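PDB 3LY1: putative histidinol-phosphate aminotransferase, which binds pyridoxal 5'-phosphate and probably catalyses amino-group transfer, possibly on histidinol phosphate. Local coordinates for residues R192-M197 against E203-L208; K115-K120 against K133-A138; Q298-L303 against E347-S352; Q274-A279 against N293-Q298. One frame throughout, in Å; residues are numbered along the deposited sequence.

The four contacts illustrate how packing chemistry follows place in a fold. Contacts 1 and 2 both reach the seven-stranded mixed sheet, their centres about 21 Å apart: contact 1 is buried and made mainly of isoleucine and leucine side chains, whereas contact 2 lies at the surface, on the edge strand 115-119, and relies on a single alanine methyl. Contacts 3 and 4 sit on the other side of the chain's centre from contact 1 and share Q298, the last residue of strand 294-298. Contact 4 is a buried leucine-valine cluster; contact 3, about 15 Å away between centres, is sparse and exposed. No hydrogen bond crosses any of them.

Contact 1: R192-M197 against E203-L208; sequences RSISPM and ENIILL
S195 lies over L207, their CA atoms 7.0 Å apart, and M197 over I205, at 8.2 Å between CA atoms, where the turn leading into helix 195-199 passes strand 205-210. Helix and strand are the last two elements of a beta-alpha-beta unit that starts with strand 174-179 in the large mixed sheet of this pyridoxal-phosphate enzyme. I194, I205 and L207 carry most of the contact, and I194 splits its two branches between the other two. CG1, anti to the backbone N (chi1 -157°), meets CD1 of I205 at 3.8 Å, while CG2 lies near both CG2 of I205 and CD1 of L207. I205 CD1 is shared, for it also touches CB of M197, a selenomethionine, at 3.6 Å in the conformer given; the rest of that M197 chain bends away from the strand. At the other end, L207 CD2 rests on the CB of S195. I167 of helix 160-168 also packs on I194 and I205. Both serine hydroxyls have partners: S195 OG is hydrogen-bonded to H64, and S193 OG, also bonded to E180, caps the turn by accepting from S195 N at 3.1 Å, with an N-H...O angle of 165°.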
loop_
_atom_site.group_PDB
_atom_site.type_symbol
_atom_site.label_atom_id
_atom_site.label_comp_id
_atom_site.label_asym_id
_atom_site.label_seq_id
_atom_site.Cartn_x
_atom_site.Cartn_y
_atom_site.Cartn_z
ATOM N N ARG A 192 -5.448 25.161 14.134
ATOM C CA ARG A 192 -6.616 24.331 14.425
ATOM C C ARG A 192 -6.710 23.204 13.394
ATOM O O ARG A 192 -6.563 23.458 12.198
ATOM C CB ARG A 192 -7.905 25.187 14.380
ATOM C CG ARG A 192 -8.503 25.498 15.732
ATOM C CD ARG A 192 -9.166 26.865 15.866
ATOM N NE ARG A 192 -9.784 27.488 14.691
ATOM C CZ ARG A 192 -9.796 28.809 14.516
ATOM N NH1 ARG A 192 -9.196 29.583 15.408
ATOM N NH2 ARG A 192 -10.366 29.368 13.456
ATOM N N SER A 193 -6.947 21.968 13.842
ATOM C CA SER A 193 -7.273 20.885 12.885
ATOM C C SER A 193 -8.571 21.230 12.136
ATOM O O SER A 193 -9.517 21.833 12.698
ATOM C CB SER A 193 -7.393 19.504 13.536
ATOM O OG SER A 193 -7.811 18.527 12.575
ATOM N N ILE A 194 -8.597 20.889 10.852
ATOM C CA ILE A 194 -9.761 21.120 10.019
ATOM C C ILE A 194 -10.840 20.083 10.281
ATOM O O ILE A 194 -11.959 20.210 9.809
ATOM C CB ILE A 194 -9.374 21.167 8.525
ATOM C CG1 ILE A 194 -10.417 21.959 7.717
ATOM C CG2 ILE A 194 -9.105 19.759 7.922
ATOM C CD1 ILE A 194 -10.289 23.439 7.885
ATOM N N SER A 195 -10.498 19.047 11.020
ATOM C CA SER A 195 -11.409 17.940 11.287
ATOM C C SER A 195 -12.855 18.295 11.698
ATOM O O SER A 195 -13.804 17.683 11.171
ATOM C CB SER A 195 -10.794 16.986 12.324
ATOM O OG SER A 195 -11.522 15.778 12.346
ATOM N N PRO A 196 -13.041 19.267 12.624
ATOM C CA PRO A 196 -14.427 19.549 12.983
ATOM C C PRO A 196 -15.291 20.065 11.804
ATOM O O PRO A 196 -16.501 19.852 11.827
ATOM C CB PRO A 196 -14.301 20.577 14.103
ATOM C CG PRO A 196 -12.985 20.278 14.723
ATOM C CD PRO A 196 -12.111 19.949 13.533
HETATM N N MSE A 197 -14.699 20.702 10.786
HETATM C CA MSE A 197 -15.484 21.148 9.629
HETATM C C MSE A 197 -16.079 19.941 8.865
HETATM O O MSE A 197 -17.154 20.025 8.282
HETATM C CB MSE A 197 -14.645 22.042 8.704
HETATM C CG MSE A 197 -14.001 23.260 9.402
HETATM SE SE MSE A 197 -15.283 24.435 10.254
HETATM C CE MSE A 197 -14.893 24.151 12.145
ATOM N N GLU A 203 -18.374 19.016 2.437
ATOM C CA GLU A 203 -18.208 18.127 1.306
ATOM C C GLU A 203 -17.042 18.524 0.387
ATOM O O GLU A 203 -16.821 17.882 -0.628
ATOM C CB GLU A 203 -19.521 18.094 0.517
ATOM C CG GLU A 203 -20.705 17.686 1.436
ATOM C CD GLU A 203 -22.052 17.538 0.739
ATOM O OE1 GLU A 203 -22.091 17.240 -0.470
ATOM O OE2 GLU A 203 -23.073 17.716 1.438
ATOM N N ASN A 204 -16.294 19.573 0.761
ATOM C CA ASN A 204 -15.193 20.075 -0.045
ATOM C C ASN A 204 -13.835 19.981 0.659
ATOM O O ASN A 204 -12.902 20.722 0.317
ATOM C CB ASN A 204 -15.491 21.508 -0.496
ATOM C CG ASN A 204 -15.489 22.539 0.648
ATOM O OD1 ASN A 204 -15.617 22.205 1.811
ATOM N ND2 ASN A 204 -15.400 23.816 0.284
ATOM N N ILE A 205 -13.715 19.078 1.632
ATOM C CA ILE A 205 -12.463 18.903 2.358
ATOM C C ILE A 205 -12.071 17.435 2.456
ATOM O O ILE A 205 -12.882 16.617 2.883
ATOM C CB ILE A 205 -12.534 19.383 3.836
ATOM C CG1 ILE A 205 -13.165 20.761 3.967
ATOM C CG2 ILE A 205 -11.127 19.300 4.468
ATOM C CD1 ILE A 205 -13.402 21.236 5.441
ATOM N N ILE A 206 -10.818 17.134 2.097
ATOM C CA ILE A 206 -10.128 15.863 2.402
ATOM C C ILE A 206 -9.006 16.196 3.419
ATOM O O ILE A 206 -8.099 16.994 3.152
ATOM C CB ILE A 206 -9.549 15.202 1.071
ATOM C CG1 ILE A 206 -10.672 14.882 0.077
ATOM C CG2 ILE A 206 -8.667 13.966 1.354
ATOM C CD1 ILE A 206 -10.199 14.753 -1.468
ATOM N N LEU A 207 -9.116 15.621 4.603
ATOM C CA LEU A 207 -8.071 15.658 5.606
ATOM C C LEU A 207 -7.254 14.402 5.481
ATOM O O LEU A 207 -7.794 13.284 5.471
ATOM C CB LEU A 207 -8.672 15.720 6.992
ATOM C CG LEU A 207 -7.773 15.566 8.210
ATOM C CD1 LEU A 207 -6.649 16.621 8.201
ATOM C CD2 LEU A 207 -8.623 15.673 9.455
ATOM N N LEU A 208 -5.954 14.572 5.412
ATOM C CA LEU A 208 -5.032 13.443 5.365
ATOM C C LEU A 208 -4.208 13.437 6.629
ATOM O O LEU A 208 -3.670 14.499 7.056
ATOM C CB LEU A 208 -4.124 13.546 4.164
ATOM C CG LEU A 208 -4.779 13.469 2.786
ATOM C CD1 LEU A 208 -3.737 13.697 1.771
ATOM C CD2 LEU A 208 -5.581 12.126 2.549
#

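Contact 2: K115-K120 against K133-A138; sequences KVTKVK and KAAVAA
T117 and V119 of strand 115-119 both touch A135 of helix 129-137, and their places along the strand explain why. K115 opens the strand at the protein surface, its side chain extended and resting on Y139 beyond the helix segment. V116 points to the other face of the strand, where it packs on I97. T117 comes next and is directed at the helix: its CA lies 7.4 Å from that of A135, the closest pairing of the two backbones. The methyl CG2, anti to the backbone N, does the touching, at 4.0 Å from CB of A135. The chi1 of -61° sets OG1 beside the backbone N instead, leaving the methyl to face the alanine.

Strand 115-119 is the outermost strand at one end of the seven-stranded mixed sheet, and helix 129-137 is the connection of a beta-alpha-beta crossover from it to the parallel strand 143-148, passing over strand 94-98 that lies between them: A135 also touches V96, and V136 reaches V96 and V145. K118 turns away from the helix and its NZ forms a salt bridge with E106. V119 again points at the helix, and its CG2 approaches the same A135 CB at 4.2 Å. One small methyl thus meets a methyl from each of two strand residues, while V119 also touches D128, in the loop just before the helix.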
loop_
_atom_site.group_PDB
_atom_site.type_symbol
_atom_site.label_atom_id
_atom_site.label_comp_id
_atom_site.label_asym_id
_atom_site.label_seq_id
_atom_site.Cartn_x
_atom_site.Cartn_y
_atom_site.Cartn_z
ATOM N N LYS A 115 -2.838 21.253 -15.166
ATOM C CA LYS A 115 -2.144 22.503 -14.913
ATOM C C LYS A 115 -1.746 22.578 -13.443
ATOM O O LYS A 115 -2.547 22.263 -12.576
ATOM C CB LYS A 115 -3.075 23.666 -15.231
ATOM C CG LYS A 115 -2.471 25.019 -14.998
ATOM C CD LYS A 115 -3.420 26.138 -15.443
ATOM C CE LYS A 115 -2.714 27.495 -15.339
ATOM N NZ LYS A 115 -3.501 28.529 -16.063
ATOM N N VAL A 116 -0.525 23.006 -13.164
ATOM C CA VAL A 116 -0.059 23.181 -11.782
ATOM C C VAL A 116 0.222 24.663 -11.591
ATOM O O VAL A 116 1.048 25.233 -12.303
ATOM C CB VAL A 116 1.198 22.374 -11.493
ATOM C CG1 VAL A 116 1.721 22.691 -10.116
ATOM C CG2 VAL A 116 0.895 20.871 -11.602
ATOM N N THR A 117 -0.511 25.283 -10.678
ATOM C CA THR A 117 -0.458 26.721 -10.464
ATOM C C THR A 117 0.189 26.975 -9.108
ATOM O O THR A 117 -0.429 26.743 -8.059
ATOM C CB THR A 117 -1.885 27.334 -10.553
ATOM O OG1 THR A 117 -2.425 27.102 -11.862
ATOM C CG2 THR A 117 -1.862 28.857 -10.282
ATOM N N LYS A 118 1.449 27.414 -9.130
ATOM C CA LYS A 118 2.208 27.664 -7.921
ATOM C C LYS A 118 2.162 29.151 -7.593
ATOM O O LYS A 118 2.338 29.993 -8.485
ATOM C CB LYS A 118 3.672 27.227 -8.088
ATOM C CG LYS A 118 3.877 25.737 -8.132
ATOM C CD LYS A 118 5.365 25.400 -8.364
ATOM C CE LYS A 118 5.498 23.937 -8.708
ATOM N NZ LYS A 118 6.911 23.505 -8.705
ATOM N N VAL A 119 1.891 29.459 -6.329
ATOM C CA VAL A 119 1.795 30.811 -5.832
ATOM C C VAL A 119 3.013 31.115 -4.963
ATOM O O VAL A 119 3.304 30.412 -3.979
ATOM C CB VAL A 119 0.490 31.013 -5.015
ATOM C CG1 VAL A 119 0.434 32.430 -4.426
ATOM C CG2 VAL A 119 -0.724 30.690 -5.895
ATOM N N LYS A 120 3.725 32.168 -5.348
ATOM C CA LYS A 120 4.958 32.568 -4.670
ATOM C C LYS A 120 4.709 32.723 -3.171
ATOM O O LYS A 120 3.643 33.158 -2.762
ATOM C CB LYS A 120 5.491 33.856 -5.301
ATOM C CG LYS A 120 6.876 34.293 -4.829
ATOM C CD LYS A 120 7.285 35.647 -5.445
ATOM C CE LYS A 120 8.717 36.042 -5.028
ATOM N NZ LYS A 120 9.472 36.611 -6.202
ATOM N N LYS A 133 -6.264 31.948 -3.047
ATOM C CA LYS A 133 -7.673 32.239 -3.307
ATOM C C LYS A 133 -7.873 32.817 -4.690
ATOM O O LYS A 133 -8.796 32.429 -5.359
ATOM C CB LYS A 133 -8.230 33.252 -2.349
ATOM C CG LYS A 133 -8.420 32.824 -0.941
ATOM C CD LYS A 133 -8.940 34.071 -0.201
ATOM C CE LYS A 133 -9.184 33.817 1.259
ATOM N NZ LYS A 133 -9.733 35.048 1.936
ATOM N N ALA A 134 -7.034 33.778 -5.067
ATOM C CA ALA A 134 -7.126 34.470 -6.374
ATOM C C ALA A 134 -6.873 33.495 -7.543
ATOM O O ALA A 134 -7.478 33.609 -8.629
ATOM C CB ALA A 134 -6.128 35.655 -6.414
ATOM N N ALA A 135 -5.963 32.556 -7.336
ATOM C CA ALA A 135 -5.633 31.544 -8.351
ATOM C C ALA A 135 -6.826 30.656 -8.630
ATOM O O ALA A 135 -7.060 30.300 -9.797
ATOM C CB ALA A 135 -4.448 30.696 -7.893
ATOM N N VAL A 136 -7.582 30.292 -7.583
ATOM C CA VAL A 136 -8.835 29.538 -7.755
ATOM C C VAL A 136 -9.940 30.384 -8.384
ATOM O O VAL A 136 -10.618 29.924 -9.322
ATOM C CB VAL A 136 -9.329 28.969 -6.397
ATOM C CG1 VAL A 136 -10.755 28.397 -6.489
ATOM C CG2 VAL A 136 -8.364 27.893 -5.881
ATOM N N ALA A 137 -10.117 31.616 -7.877
ATOM C CA ALA A 137 -11.203 32.480 -8.329
ATOM C C ALA A 137 -11.012 32.821 -9.805
ATOM O O ALA A 137 -12.021 32.989 -10.545
ATOM C CB ALA A 137 -11.282 33.785 -7.443
ATOM N N ALA A 138 -9.760 32.890 -10.264
ATOM C CA ALA A 138 -9.467 33.317 -11.647
ATOM C C ALA A 138 -9.632 32.193 -12.662
ATOM O O ALA A 138 -9.611 32.450 -13.854
ATOM C CB ALA A 138 -8.042 33.914 -11.751
#

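Contact 3: Q298-L303 against E347-S352; sequences QLVVPL and EFRKKS
V301 and S352 meet where the loop after strand 294-298 passes the C-terminal end of helix 335-350, their CA atoms 8.2 Å apart. The V301 side chain makes the closest approach. Its CB points toward the helix end and carries two methyls, of which CG1, anti to the carbonyl carbon, comes to 3.7 Å from the backbone O of S352, a van der Waals contact of a methyl with a carbonyl.

The other touch belongs to R349, best followed outward. Its CB does not head for the loop; bends at chi2 (53°) and chi3 (56°) are what bring the end of the chain over. NE, where the guanidinium begins, is hydrogen-bonded to a residue adjoining the two segments. At the tip, NH2 lies 4.4 Å from CG2 of V300, an oblique and loose approach. The polar partners of that tip are elsewhere: NH2 forms a salt bridge with the terminal carboxylate of I354, through OXT, and NH1 is hydrogen-bonded to the backbone O of L283.

S352 owes its position to a Schellman motif that ends the helix. With positive phi (64°) it is the C-prime residue, its own N bonding to R349 O at 3.0 Å and the N of W353 reaching F348 O.

The surroundings are more buried: L299 packs on Y306 of helix 303-312 and on C328 of strand 327-331, and F348 lies against Y306, H309 and M310 of that same helix.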
loop_
_atom_site.group_PDB
_atom_site.type_symbol
_atom_site.label_atom_id
_atom_site.label_comp_id
_atom_site.label_asym_id
_atom_site.label_seq_id
_atom_site.Cartn_x
_atom_site.Cartn_y
_atom_site.Cartn_z
ATOM N N GLN A 298 18.412 29.133 7.520
ATOM C CA GLN A 298 19.192 29.733 6.466
ATOM C C GLN A 298 20.650 29.330 6.586
ATOM O O GLN A 298 21.114 28.937 7.660
ATOM C CB GLN A 298 19.053 31.263 6.532
ATOM C CG GLN A 298 19.371 31.962 5.231
ATOM C CD GLN A 298 19.204 33.488 5.327
ATOM O OE1 GLN A 298 18.324 33.976 6.015
ATOM N NE2 GLN A 298 20.062 34.224 4.633
ATOM N N LEU A 299 21.346 29.371 5.454
ATOM C CA LEU A 299 22.782 29.135 5.408
ATOM C C LEU A 299 23.476 30.300 4.740
ATOM O O LEU A 299 22.902 30.942 3.841
ATOM C CB LEU A 299 23.104 27.863 4.639
ATOM C CG LEU A 299 22.662 26.567 5.301
ATOM C CD1 LEU A 299 22.779 25.361 4.341
ATOM C CD2 LEU A 299 23.477 26.357 6.610
ATOM N N VAL A 300 24.713 30.559 5.162
ATOM C CA VAL A 300 25.579 31.514 4.484
ATOM C C VAL A 300 26.620 30.807 3.584
ATOM O O VAL A 300 27.195 31.441 2.697
ATOM C CB VAL A 300 26.192 32.554 5.479
ATOM C CG1 VAL A 300 25.057 33.413 6.076
ATOM C CG2 VAL A 300 26.945 31.908 6.583
ATOM N N VAL A 301 26.846 29.513 3.793
ATOM C CA VAL A 301 27.683 28.700 2.898
ATOM C C VAL A 301 26.784 27.943 1.915
ATOM O O VAL A 301 25.578 27.822 2.156
ATOM C CB VAL A 301 28.525 27.697 3.696
ATOM C CG1 VAL A 301 29.337 28.435 4.738
ATOM C CG2 VAL A 301 27.628 26.631 4.347
ATOM N N PRO A 302 27.352 27.454 0.793
ATOM C CA PRO A 302 26.528 26.649 -0.117
ATOM C C PRO A 302 25.906 25.408 0.557
ATOM O O PRO A 302 26.580 24.668 1.311
ATOM C CB PRO A 302 27.506 26.266 -1.252
ATOM C CG PRO A 302 28.552 27.403 -1.256
ATOM C CD PRO A 302 28.693 27.734 0.229
ATOM N N LEU A 303 24.618 25.195 0.291
ATOM C CA LEU A 303 23.879 24.068 0.876
ATOM C C LEU A 303 24.624 22.787 0.585
ATOM O O LEU A 303 24.816 21.994 1.461
ATOM C CB LEU A 303 22.447 24.023 0.319
ATOM C CG LEU A 303 21.580 22.812 0.717
ATOM C CD1 LEU A 303 21.384 22.693 2.247
ATOM C CD2 LEU A 303 20.228 22.872 -0.053
ATOM N N GLU A 347 31.422 23.931 15.982
ATOM C CA GLU A 347 32.778 23.628 15.542
ATOM C C GLU A 347 32.974 23.944 14.058
ATOM O O GLU A 347 34.062 24.413 13.657
ATOM C CB GLU A 347 33.127 22.162 15.794
ATOM C CG GLU A 347 33.304 21.802 17.258
ATOM C CD GLU A 347 34.481 22.523 17.892
ATOM O OE1 GLU A 347 35.645 22.246 17.495
ATOM O OE2 GLU A 347 34.234 23.382 18.768
ATOM N N PHE A 348 31.950 23.663 13.244
ATOM C CA PHE A 348 31.955 24.021 11.830
ATOM C C PHE A 348 32.159 25.532 11.679
ATOM O O PHE A 348 32.919 25.975 10.784
ATOM C CB PHE A 348 30.640 23.657 11.134
ATOM C CG PHE A 348 30.579 22.260 10.549
ATOM C CD1 PHE A 348 31.195 21.186 11.148
ATOM C CD2 PHE A 348 29.838 22.031 9.396
ATOM C CE1 PHE A 348 31.086 19.898 10.618
ATOM C CE2 PHE A 348 29.723 20.748 8.853
ATOM C CZ PHE A 348 30.346 19.679 9.467
ATOM N N ARG A 349 31.470 26.314 12.518
ATOM C CA ARG A 349 31.538 27.775 12.427
ATOM C C ARG A 349 32.997 28.258 12.586
ATOM O O ARG A 349 33.458 29.150 11.857
ATOM C CB ARG A 349 30.603 28.427 13.450
ATOM C CG ARG A 349 30.782 29.949 13.704
ATOM C CD ARG A 349 30.739 30.815 12.427
ATOM N NE ARG A 349 29.527 30.667 11.603
ATOM C CZ ARG A 349 28.377 31.329 11.779
ATOM N NH1 ARG A 349 28.245 32.185 12.772
ATOM N NH2 ARG A 349 27.356 31.150 10.930
ATOM N N LYS A 350 33.726 27.642 13.507
ATOM C CA LYS A 350 35.097 28.047 13.781
ATOM C C LYS A 350 35.965 27.888 12.544
ATOM O O LYS A 350 36.938 28.634 12.375
ATOM C CB LYS A 350 35.696 27.230 14.934
ATOM C CG LYS A 350 34.968 27.383 16.248
ATOM C CD LYS A 350 35.688 26.580 17.314
ATOM C CE LYS A 350 34.915 26.530 18.604
ATOM N NZ LYS A 350 35.652 25.646 19.598
ATOM N N LYS A 351 35.632 26.920 11.691
ATOM C CA LYS A 351 36.421 26.686 10.480
ATOM C C LYS A 351 35.704 27.151 9.214
ATOM O O LYS A 351 36.081 26.759 8.109
ATOM C CB LYS A 351 36.896 25.216 10.388
ATOM C CG LYS A 351 35.790 24.158 10.228
ATOM C CD LYS A 351 36.324 22.726 10.412
ATOM C CE LYS A 351 37.243 22.299 9.248
ATOM N NZ LYS A 351 37.897 20.938 9.432
ATOM N N SER A 352 34.706 28.022 9.381
ATOM C CA SER A 352 33.913 28.589 8.283
ATOM C C SER A 352 33.046 27.631 7.448
ATOM O O SER A 352 32.637 27.988 6.328
ATOM C CB SER A 352 34.796 29.424 7.337
ATOM O OG SER A 352 35.302 30.532 8.020
#

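Contact 4: Q274-A279 against N293-Q298; sequences QILLKA and NFVFHQ
V295, L276 and L277 have the most surface buried here, and all of it is apolar packing between helix 259-283 and strand 294-298. The strand is paired antiparallel with strand 327-331 in a small two-stranded sheet, and the helix lies over one of its faces. V295 is central, its side chain pointing toward the helix: L276 meets its CB and CG2, L277 its CG1 and CG2.

L276 approaches tip to tip. With CG anti to the backbone N (chi1 180°), its CD2 reaches CB of V295 at 3.8 Å and CG2 at the same distance, so one methyl sits over the branch point of the valine. L277 starts out at an angle to the strand, but its end comes nearer: CD2 crosses the valine obliquely and lies 4.0 Å from CG1, with CG2 at 4.1 Å. CG2 of V295 is therefore shared by two leucine methyls. Neighbours enlarge the cluster: L276 also touches M345 of helix 335-350, and V295 meets L280, one turn further along helix 259-283.

F294 faces the opposite side of the strand, its ring edge-to-face with that of Y182, a residue that contacts the cofactor. H297, like V295, points toward the helix and lies against L280. A hydrogen bond to the next residue helps hold its ring: ND1 donates to Q298 O at 2.9 Å, with the acceptor close to the ring plane (13° out) and the donor 41° above the carbonyl plane.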
loop_
_atom_site.group_PDB
_atom_site.type_symbol
_atom_site.label_atom_id
_atom_site.label_comp_id
_atom_site.label_asym_id
_atom_site.label_seq_id
_atom_site.Cartn_x
_atom_site.Cartn_y
_atom_site.Cartn_z
ATOM N N GLN A 274 14.492 23.073 20.944
ATOM C CA GLN A 274 15.177 24.153 21.646
ATOM C C GLN A 274 16.719 24.013 21.602
ATOM O O GLN A 274 17.423 25.022 21.542
ATOM C CB GLN A 274 14.642 24.280 23.075
ATOM C CG GLN A 274 13.137 24.630 23.119
ATOM C CD GLN A 274 12.808 25.931 22.390
ATOM O OE1 GLN A 274 13.331 26.986 22.732
ATOM N NE2 GLN A 274 11.955 25.853 21.373
ATOM N N ILE A 275 17.229 22.791 21.593
ATOM C CA ILE A 275 18.669 22.598 21.465
ATOM C C ILE A 275 19.190 23.106 20.125
ATOM O O ILE A 275 20.207 23.785 20.065
ATOM C CB ILE A 275 19.058 21.126 21.630
ATOM C CG1 ILE A 275 18.790 20.712 23.075
ATOM C CG2 ILE A 275 20.560 20.883 21.292
ATOM C CD1 ILE A 275 18.893 19.203 23.304
ATOM N N LEU A 276 18.490 22.773 19.050
ATOM C CA LEU A 276 18.873 23.271 17.738
ATOM C C LEU A 276 18.731 24.797 17.621
ATOM O O LEU A 276 19.643 25.458 17.076
ATOM C CB LEU A 276 18.103 22.540 16.646
ATOM C CG LEU A 276 18.419 22.993 15.213
ATOM C CD1 LEU A 276 19.902 22.839 14.840
ATOM C CD2 LEU A 276 17.537 22.170 14.296
ATOM N N LEU A 277 17.616 25.342 18.127
ATOM C CA LEU A 277 17.332 26.790 18.054
ATOM C C LEU A 277 18.388 27.598 18.832
ATOM O O LEU A 277 18.833 28.639 18.340
ATOM C CB LEU A 277 15.907 27.134 18.532
ATOM C CG LEU A 277 14.714 26.534 17.742
ATOM C CD1 LEU A 277 13.368 27.208 18.102
ATOM C CD2 LEU A 277 14.955 26.590 16.216
ATOM N N LYS A 278 18.814 27.085 19.986
ATOM C CA LYS A 278 19.883 27.706 20.780
ATOM C C LYS A 278 21.151 27.835 19.936
ATOM O O LYS A 278 21.770 28.887 19.905
ATOM C CB LYS A 278 20.172 26.887 22.056
ATOM C CG LYS A 278 21.060 27.597 23.099
ATOM C CD LYS A 278 21.356 26.714 24.326
ATOM C CE LYS A 278 22.627 27.137 25.083
ATOM N NZ LYS A 278 22.578 28.556 25.520
ATOM N N ALA A 279 21.537 26.756 19.238
ATOM C CA ALA A 279 22.714 26.792 18.333
ATOM C C ALA A 279 22.563 27.806 17.181
ATOM O O ALA A 279 23.509 28.545 16.882
ATOM C CB ALA A 279 23.064 25.382 17.791
ATOM N N ASN A 293 8.377 18.348 13.411
ATOM C CA ASN A 293 9.572 17.681 13.969
ATOM C C ASN A 293 10.827 17.957 13.114
ATOM O O ASN A 293 11.680 17.085 12.912
ATOM C CB ASN A 293 9.303 16.172 14.197
ATOM C CG ASN A 293 9.023 15.389 12.914
ATOM O OD1 ASN A 293 8.834 15.963 11.852
ATOM N ND2 ASN A 293 9.013 14.050 13.026
ATOM N N PHE A 294 10.918 19.194 12.615
ATOM C CA PHE A 294 12.049 19.644 11.790
ATOM C C PHE A 294 12.139 21.175 11.798
ATOM O O PHE A 294 11.168 21.841 12.153
ATOM C CB PHE A 294 11.904 19.173 10.340
ATOM C CG PHE A 294 10.552 19.525 9.715
ATOM C CD1 PHE A 294 9.460 18.688 9.892
ATOM C CD2 PHE A 294 10.395 20.666 8.958
ATOM C CE1 PHE A 294 8.228 18.987 9.338
ATOM C CE2 PHE A 294 9.170 20.976 8.368
ATOM C CZ PHE A 294 8.078 20.142 8.577
ATOM N N VAL A 295 13.298 21.723 11.422
ATOM C CA VAL A 295 13.504 23.162 11.422
ATOM C C VAL A 295 14.085 23.545 10.071
ATOM O O VAL A 295 14.970 22.831 9.510
ATOM C CB VAL A 295 14.463 23.608 12.585
ATOM C CG1 VAL A 295 14.867 25.144 12.464
ATOM C CG2 VAL A 295 13.875 23.296 13.943
ATOM N N PHE A 296 13.562 24.631 9.520
ATOM C CA PHE A 296 14.046 25.156 8.266
ATOM C C PHE A 296 14.868 26.377 8.647
ATOM O O PHE A 296 14.366 27.284 9.297
ATOM C CB PHE A 296 12.866 25.497 7.350
ATOM C CG PHE A 296 13.191 25.507 5.871
ATOM C CD1 PHE A 296 13.649 24.363 5.228
ATOM C CD2 PHE A 296 12.920 26.637 5.107
ATOM C CE1 PHE A 296 13.883 24.355 3.841
ATOM C CE2 PHE A 296 13.157 26.633 3.704
ATOM C CZ PHE A 296 13.631 25.501 3.091
ATOM N N HIS A 297 16.156 26.361 8.330
ATOM C CA HIS A 297 17.037 27.507 8.614
ATOM C C HIS A 297 17.927 27.892 7.440
ATOM O O HIS A 297 18.154 27.093 6.505
ATOM C CB HIS A 297 17.852 27.300 9.881
ATOM C CG HIS A 297 19.009 26.341 9.766
ATOM N ND1 HIS A 297 20.251 26.728 9.309
ATOM C CD2 HIS A 297 19.139 25.043 10.145
ATOM C CE1 HIS A 297 21.095 25.704 9.399
ATOM N NE2 HIS A 297 20.446 24.666 9.907
ATOM N N GLN A 298 18.412 29.133 7.520
ATOM C CA GLN A 298 19.192 29.733 6.466
ATOM C C GLN A 298 20.650 29.330 6.586
ATOM O O GLN A 298 21.114 28.937 7.660
ATOM C CB GLN A 298 19.053 31.263 6.532
ATOM C CG GLN A 298 19.371 31.962 5.231
ATOM C CD GLN A 298 19.204 33.488 5.327
ATOM O OE1 GLN A 298 18.324 33.976 6.015
ATOM N NE2 GLN A 298 20.062 34.224 4.633
#